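PDB 6I1A: rutinosidase from Aspergillus niger, which hydrolyses rutinosides such as rutin, releasing the disaccharide rutinose, and may, like related exo-1,3-beta-glucanases, also act on cell-wall beta-glucan. Local coordinates for residues Val90-Thr95 / Ile133-Ser138. Numbering follows the deposited sequence.
Sequences VLRIPT and IIDTHS
Arg92 and Asp135 meet on the inner side of two adjacent parallel strands of the TIM barrel, joined through helix 113-128 as a beta-alpha-beta unit. Asp135 OD2 lies over one face of the guanidinium, well out of its plane and 3.4 Å from Arg92 NH2, with the two planes stacked 19° apart; no N-H points at it, so this salt bridge rests on charge rather than on a hydrogen bond. Arginine suits this place because its extended chain, CG anti to the backbone N (chi1 177°), carries five N-H groups into the barrel, to salt bridges with Glu190, Glu303 and Asp264. The same OD2 accepts, on its syn side, a 2.6 Å hydrogen bond from His137 ND1, tying the following loop to the carboxylate.

Backbone bonds alternate along the pair, from Ile133 N to Leu91 O at 2.8 Å through to His137 N on Thr95 O. Pro94, lacking an N-H, fits a position whose nitrogen faces away from strand 131-136. Asp135 O is gripped twice by Thr95, by N and by OG1 at 2.9 Å, the hydroxyl standing above the carbonyl plane and bonded to Trp100 NE1. On the opposite face, Ile93 and Thr95 pack on Leu117 of the crossover helix and Ile134 on helix 161-179, the branched isoleucines suiting strand and core alike. Val90 CG1 touches Ile133 CD1, while Pro94 CB makes a CH-pi contact over the His137 ring, offset toward the rim, 3.9 Å from its centroid.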
# COMPACT_ATOMS: atom_id res chain seq x y z
N VAL A 90 -2.92 -9.06 28.40
CA VAL A 90 -3.28 -7.64 28.14
C VAL A 90 -4.71 -7.58 27.67
O VAL A 90 -5.10 -8.43 26.81
CB VAL A 90 -2.37 -7.05 27.06
CG1 VAL A 90 -2.77 -5.63 26.72
CG2 VAL A 90 -0.92 -7.12 27.50
N LEU A 91 -5.49 -6.64 28.17
CA LEU A 91 -6.85 -6.38 27.70
C LEU A 91 -6.89 -4.99 27.12
O LEU A 91 -6.59 -4.03 27.85
CB LEU A 91 -7.90 -6.53 28.80
CG LEU A 91 -7.96 -7.88 29.52
CD1 LEU A 91 -8.89 -7.84 30.71
CD2 LEU A 91 -8.33 -8.99 28.57
N ARG A 92 -7.24 -4.86 25.86
CA ARG A 92 -7.51 -3.54 25.27
C ARG A 92 -9.00 -3.36 25.28
O ARG A 92 -9.76 -4.25 24.79
CB ARG A 92 -6.97 -3.44 23.86
CG ARG A 92 -7.30 -2.11 23.19
CD ARG A 92 -6.47 -1.86 21.96
NE ARG A 92 -6.67 -0.60 21.26
CZ ARG A 92 -7.49 -0.37 20.25
NH1 ARG A 92 -8.31 -1.32 19.77
NH2 ARG A 92 -7.44 0.82 19.64
N ILE A 93 -9.51 -2.28 25.87
CA ILE A 93 -10.93 -2.07 26.12
C ILE A 93 -11.43 -0.83 25.41
O ILE A 93 -11.27 0.31 25.93
CB ILE A 93 -11.29 -2.07 27.62
CG1 ILE A 93 -10.65 -3.23 28.37
CG2 ILE A 93 -12.78 -2.03 27.74
CD1 ILE A 93 -10.97 -3.32 29.84
N PRO A 94 -12.02 -0.96 24.22
CA PRO A 94 -12.62 0.16 23.50
C PRO A 94 -13.87 0.65 24.23
O PRO A 94 -14.74 -0.14 24.60
CB PRO A 94 -12.97 -0.41 22.11
CG PRO A 94 -12.06 -1.59 21.99
CD PRO A 94 -11.99 -2.18 23.39
N THR A 95 -13.94 1.96 24.42
CA THR A 95 -15.10 2.62 25.04
C THR A 95 -15.58 3.73 24.11
O THR A 95 -14.78 4.31 23.33
CB THR A 95 -14.72 3.19 26.41
OG1 THR A 95 -13.78 4.27 26.34
CG2 THR A 95 -14.17 2.15 27.36
N ILE A 133 -5.42 -1.59 28.68
CA ILE A 133 -5.40 -0.39 27.81
C ILE A 133 -6.81 0.19 27.73
O ILE A 133 -7.72 -0.52 27.26
CB ILE A 133 -4.90 -0.67 26.41
CG1 ILE A 133 -3.48 -1.24 26.43
CG2 ILE A 133 -5.01 0.54 25.47
CD1 ILE A 133 -3.11 -1.98 25.16
N ILE A 134 -7.05 1.41 28.23
CA ILE A 134 -8.35 2.06 28.13
C ILE A 134 -8.33 2.94 26.86
O ILE A 134 -7.50 3.87 26.77
CB ILE A 134 -8.75 2.88 29.37
CG1 ILE A 134 -8.78 2.00 30.62
CG2 ILE A 134 -10.07 3.58 29.11
CD1 ILE A 134 -8.98 2.80 31.90
N ASP A 135 -9.16 2.60 25.88
CA ASP A 135 -9.20 3.29 24.59
C ASP A 135 -10.49 4.11 24.48
O ASP A 135 -11.60 3.54 24.57
CB ASP A 135 -9.10 2.20 23.52
CG ASP A 135 -9.66 2.56 22.17
OD1 ASP A 135 -9.57 3.70 21.70
OD2 ASP A 135 -10.12 1.57 21.52
N THR A 136 -10.37 5.41 24.25
CA THR A 136 -11.51 6.26 23.90
C THR A 136 -11.72 6.16 22.39
O THR A 136 -11.07 6.93 21.64
CB THR A 136 -11.37 7.68 24.46
OG1 THR A 136 -10.15 8.23 24.01
CG2 THR A 136 -11.33 7.62 25.97
N HIS A 137 -12.52 5.17 21.98
CA HIS A 137 -12.61 4.75 20.57
C HIS A 137 -13.26 5.82 19.71
O HIS A 137 -12.86 6.00 18.54
CB HIS A 137 -13.41 3.44 20.54
CG HIS A 137 -13.00 2.46 19.50
ND1 HIS A 137 -11.75 1.94 19.49
CD2 HIS A 137 -13.75 1.78 18.58
CE1 HIS A 137 -11.71 1.02 18.54
NE2 HIS A 137 -12.90 0.89 17.97
N SER A 138 -14.22 6.55 20.29
CA SER A 138 -14.84 7.72 19.67
C SER A 138 -14.50 8.97 20.48
O SER A 138 -14.27 8.86 21.69
CB SER A 138 -16.36 7.58 19.59
OG SER A 138 -16.90 7.04 20.78